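Local coordinates for protein DMATS type aromatic prenyltransferase (Micromonospora olivasterospora, PDB 6ZRY) that probably transfers a dimethylallyl group to the indole ring of tryptophan, using a barrel of the ABBA type to enclose the reaction, at residues Arg256-Ser261 with Tyr274-Pro279; Glu69-Thr74 with Val136-Arg141. One frame throughout, in Å; residues are numbered along the deposited sequence.

Interaction 1: residues Arg256-Ser261 with Tyr274-Pro279; sequences RPLVGS and YSIYVP
Strands 258-265 and 273-278 form an antiparallel beta hairpin, and Tyr-277 lies along its inner face, where it touches the bound tryptophan. Its CB packs beside Val-259 O and Val-259 CB. Val-259 O accepts the bond from Tyr-277 N at 2.8 Å, nearly along the C=O axis. With CG anti to the carbonyl carbon (chi1 -51°), the ring runs across to the partner strand. CG also faces Val-259 O, and CD1 comes within 3.3 Å of this oxygen, which lies in the ring plane at the edge; Val-259 CG1 packs 4.0 Å from CD1. CE1 meets Ser-261 CB and OG, CZ lies near Ser-261 OG, and at the tip Tyr-277 OH shares a hydrogen bond with Ser-261 OG (2.8 Å). Serine suits this position: its short hydroxyl, chi1 74°, meets the phenol while its own N and O pair with Ser-275.

The opposite face, bearing Ile-276, is largely apolar and covered by helices 221-228 and 236-247. The absence of a side chain at Gly-260 leaves room for the Tyr-274 phenol, whose OH lies 3.9 Å from Gly-260 CA. Leu-258 CD2 lies alongside Val-278 CG2 at 3.8 Å. The Arg-256 guanidinium turns away to a salt bridge with Asp-56.

Backbone bonds fix the strand register, and the hydroxyl pair would limit rotation and shift of the ring that borders the bound tryptophan.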
# COMPACT_ATOMS: atom_id res chain seq x y z
N ARG A 256 -9.02 -11.94 -5.87
CA ARG A 256 -8.18 -10.74 -5.91
C ARG A 256 -6.74 -11.19 -6.10
O ARG A 256 -6.34 -12.24 -5.58
CB ARG A 256 -8.41 -9.89 -4.67
CG ARG A 256 -9.79 -9.28 -4.63
CD ARG A 256 -9.92 -8.29 -3.50
NE ARG A 256 -11.29 -7.87 -3.27
CZ ARG A 256 -11.92 -6.88 -3.91
NH1 ARG A 256 -11.31 -6.18 -4.85
NH2 ARG A 256 -13.18 -6.61 -3.60
N PRO A 257 -5.96 -10.46 -6.92
CA PRO A 257 -4.66 -10.94 -7.38
C PRO A 257 -3.56 -10.78 -6.33
O PRO A 257 -3.59 -9.83 -5.58
CB PRO A 257 -4.37 -10.03 -8.60
CG PRO A 257 -5.07 -8.74 -8.28
CD PRO A 257 -6.32 -9.16 -7.52
N LEU A 258 -2.58 -11.67 -6.37
CA LEU A 258 -1.31 -11.49 -5.65
C LEU A 258 -0.61 -10.27 -6.22
O LEU A 258 -0.71 -10.01 -7.45
CB LEU A 258 -0.44 -12.73 -5.79
CG LEU A 258 -0.96 -13.98 -5.09
CD1 LEU A 258 -0.13 -15.17 -5.47
CD2 LEU A 258 -0.98 -13.81 -3.58
N VAL A 259 0.12 -9.59 -5.38
CA VAL A 259 0.92 -8.41 -5.75
C VAL A 259 2.31 -8.61 -5.21
O VAL A 259 2.47 -9.05 -4.07
CB VAL A 259 0.28 -7.11 -5.26
CG1 VAL A 259 1.16 -5.92 -5.51
CG2 VAL A 259 -1.08 -6.90 -5.88
N GLY A 260 3.29 -8.30 -6.02
CA GLY A 260 4.69 -8.28 -5.59
C GLY A 260 5.27 -6.91 -5.70
O GLY A 260 4.94 -6.21 -6.67
N SER A 261 6.15 -6.55 -4.79
CA SER A 261 6.92 -5.29 -4.89
C SER A 261 8.41 -5.58 -4.88
O SER A 261 8.84 -6.57 -4.27
CB SER A 261 6.52 -4.28 -3.85
OG SER A 261 7.00 -4.64 -2.59
N TYR A 274 12.09 -7.61 -1.65
CA TYR A 274 10.86 -8.16 -2.23
C TYR A 274 9.79 -8.23 -1.15
O TYR A 274 10.12 -8.67 -0.05
CB TYR A 274 11.09 -9.55 -2.80
CG TYR A 274 9.85 -10.16 -3.37
CD1 TYR A 274 9.39 -9.78 -4.61
CD2 TYR A 274 9.12 -11.10 -2.66
CE1 TYR A 274 8.24 -10.31 -5.14
CE2 TYR A 274 7.98 -11.66 -3.19
CZ TYR A 274 7.53 -11.25 -4.42
OH TYR A 274 6.40 -11.78 -4.94
N SER A 275 8.56 -7.86 -1.47
CA SER A 275 7.37 -8.15 -0.64
C SER A 275 6.31 -8.83 -1.50
O SER A 275 6.18 -8.47 -2.65
CB SER A 275 6.81 -6.94 0.01
OG SER A 275 7.76 -6.38 0.88
N ILE A 276 5.62 -9.78 -0.92
CA ILE A 276 4.42 -10.44 -1.48
C ILE A 276 3.22 -9.95 -0.65
O ILE A 276 3.32 -9.91 0.60
CB ILE A 276 4.57 -11.98 -1.51
CG1 ILE A 276 3.34 -12.68 -2.08
CG2 ILE A 276 4.93 -12.57 -0.15
CD1 ILE A 276 3.10 -12.44 -3.52
N TYR A 277 2.16 -9.54 -1.33
CA TYR A 277 0.93 -9.01 -0.72
C TYR A 277 -0.20 -9.92 -1.10
O TYR A 277 -0.56 -10.01 -2.27
CB TYR A 277 0.66 -7.56 -1.16
CG TYR A 277 1.81 -6.61 -0.99
CD1 TYR A 277 2.86 -6.61 -1.91
CD2 TYR A 277 1.87 -5.70 0.04
CE1 TYR A 277 3.94 -5.78 -1.77
CE2 TYR A 277 2.94 -4.84 0.18
CZ TYR A 277 3.98 -4.87 -0.73
OH TYR A 277 5.05 -4.03 -0.62
N VAL A 278 -0.72 -10.65 -0.12
CA VAL A 278 -1.89 -11.51 -0.32
C VAL A 278 -3.14 -10.73 0.07
O VAL A 278 -3.28 -10.33 1.25
CB VAL A 278 -1.78 -12.82 0.49
CG1 VAL A 278 -3.00 -13.69 0.30
CG2 VAL A 278 -0.50 -13.57 0.14
N PRO A 279 -4.12 -10.59 -0.85
CA PRO A 279 -5.41 -9.95 -0.53
C PRO A 279 -6.31 -10.99 0.16
O PRO A 279 -7.30 -11.48 -0.43
CB PRO A 279 -5.89 -9.52 -1.90
CG PRO A 279 -5.41 -10.64 -2.80
CD PRO A 279 -4.06 -11.02 -2.26

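Interaction 2: residues Glu69-Thr74 with Val136-Arg141; sequences EAEPPT and VFRSSR
The Arg-138 guanidinium and the Glu-71 carboxylate are turned 72° against each other. Glu-71 OE1 is 4.0 Å from Arg-138 NH1 but well out of the guanidinium plane, so opposite charges are near without an N-H aimed at the oxygen. The true salt bridge of Arg-138 goes from NH2 to Glu-144 on the next strand, and its NE is buried without a polar partner.

The extended arginine chain runs alongside Thr-74, with Arg-138 CG 3.8 Å from Thr-74 OG1, a hydroxyl held by Asn-68. Threonine's other branch, CG2, anti to the backbone N, crosses Val-136 CG1 obliquely at 3.6 Å, a beta-branched pair suited to strands.

Farther along, the strands part. Pro-72 and Pro-73 have no N-H to pair with, and Pro-72 CG instead rests 3.3 Å from Ser-139 OG. A water bridges the two strands, donating to Pro-73 O (2.6 Å) and accepting from Ser-139 N (3.0 Å). Ser-139 and Ser-140 are the central residues of a type II turn that leads into strand 141-149.

Just beyond, Phe-137 still bonds directly to the backbone of Leu-75; here the water bridge and the Pro-72/Ser-139 touch join the strands instead, with a charge attraction probably weakened by solvent.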
# COMPACT_ATOMS: atom_id res chain seq x y z
N GLU A 69 11.35 -7.29 13.05
CA GLU A 69 12.25 -8.03 13.98
C GLU A 69 13.05 -7.01 14.80
O GLU A 69 13.70 -6.16 14.18
CB GLU A 69 13.21 -8.95 13.21
N ALA A 70 12.99 -7.08 16.13
CA ALA A 70 13.71 -6.16 17.04
C ALA A 70 13.54 -4.71 16.58
O ALA A 70 14.53 -4.09 16.15
CB ALA A 70 15.18 -6.55 17.10
N GLU A 71 12.29 -4.21 16.63
CA GLU A 71 11.89 -2.79 16.42
C GLU A 71 10.39 -2.69 16.69
O GLU A 71 9.64 -3.59 16.31
CB GLU A 71 12.25 -2.30 15.01
CG GLU A 71 11.69 -0.92 14.67
CD GLU A 71 12.09 -0.34 13.31
OE1 GLU A 71 11.76 0.86 13.04
OE2 GLU A 71 12.73 -1.09 12.53
N PRO A 72 9.89 -1.63 17.38
CA PRO A 72 8.45 -1.53 17.66
C PRO A 72 7.68 -1.50 16.35
O PRO A 72 8.26 -1.24 15.32
CB PRO A 72 8.31 -0.22 18.45
CG PRO A 72 9.72 0.05 18.97
CD PRO A 72 10.65 -0.52 17.93
N PRO A 73 6.37 -1.81 16.32
CA PRO A 73 5.63 -1.82 15.05
C PRO A 73 5.55 -0.44 14.38
O PRO A 73 5.51 0.55 15.06
CB PRO A 73 4.23 -2.31 15.43
CG PRO A 73 4.43 -3.01 16.76
CD PRO A 73 5.54 -2.22 17.44
N THR A 74 5.52 -0.44 13.06
CA THR A 74 5.38 0.76 12.23
C THR A 74 3.91 0.89 11.81
O THR A 74 3.37 -0.04 11.25
CB THR A 74 6.33 0.71 11.04
OG1 THR A 74 7.67 0.63 11.51
CG2 THR A 74 6.19 1.93 10.15
N VAL A 136 4.02 7.45 7.29
CA VAL A 136 4.71 6.36 8.02
C VAL A 136 5.07 6.84 9.42
O VAL A 136 5.82 7.81 9.51
CB VAL A 136 5.94 5.87 7.26
CG1 VAL A 136 6.63 4.74 7.99
CG2 VAL A 136 5.60 5.50 5.82
N PHE A 137 4.56 6.17 10.44
CA PHE A 137 4.68 6.57 11.88
C PHE A 137 5.38 5.48 12.69
O PHE A 137 5.06 4.30 12.56
CB PHE A 137 3.30 6.81 12.49
CG PHE A 137 2.36 7.65 11.67
CD1 PHE A 137 2.76 8.87 11.16
CD2 PHE A 137 1.06 7.23 11.43
CE1 PHE A 137 1.88 9.66 10.43
CE2 PHE A 137 0.18 8.03 10.71
CZ PHE A 137 0.60 9.23 10.20
N ARG A 138 6.29 5.88 13.56
CA ARG A 138 6.97 4.95 14.50
C ARG A 138 7.19 5.66 15.81
O ARG A 138 7.17 6.92 15.80
CB ARG A 138 8.32 4.48 13.98
CG ARG A 138 8.37 4.28 12.47
CD ARG A 138 9.77 4.05 11.98
NE ARG A 138 9.81 3.95 10.53
CZ ARG A 138 10.93 3.87 9.80
NH1 ARG A 138 12.12 3.88 10.39
NH2 ARG A 138 10.84 3.77 8.48
N SER A 139 7.38 4.90 16.89
CA SER A 139 7.96 5.38 18.16
C SER A 139 9.35 5.95 17.84
O SER A 139 10.10 5.29 17.12
CB SER A 139 8.01 4.29 19.23
OG SER A 139 8.74 3.16 18.77
N SER A 140 9.62 7.17 18.29
CA SER A 140 10.97 7.79 18.31
C SER A 140 11.41 8.22 16.90
O SER A 140 12.60 8.58 16.76
CB SER A 140 11.96 6.83 18.92
OG SER A 140 11.36 6.11 20.00
N ARG A 141 10.51 8.22 15.89
CA ARG A 141 10.83 8.82 14.58
C ARG A 141 9.76 9.84 14.19
O ARG A 141 8.59 9.64 14.51
CB ARG A 141 11.02 7.73 13.52
CG ARG A 141 12.00 6.64 13.94
CD ARG A 141 13.08 6.34 12.91
NE ARG A 141 14.20 5.64 13.51
CZ ARG A 141 15.40 6.19 13.77
O HOH W 1 6.14 2.19 16.99

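In the fold
Both contacts belong to one curled antiparallel sheet, the barrel wall of the ABBA fold, with helices packed outside it and tryptophan bound within. Their centres are 23 Å apart and their nearest atoms about 12 Å, so they do not touch. Along the chain they come in series: interaction 2 closes before interaction 1 opens. Strands 141-149, 193-201 and 209-220 link them one way round the sheet; strands 327-333, 341-346 and 61-68 do so the other way. Interaction 1 joins neighbours in a hairpin, whereas interaction 2 brings together strands separated by helices 88-106, 111-114 and 117-120. Tyr-277 borders the tryptophan, whereas the Val-136 side chain is about 13 Å from it: interaction 1 forms wall near the ligand, interaction 2 joins strand ends elsewhere.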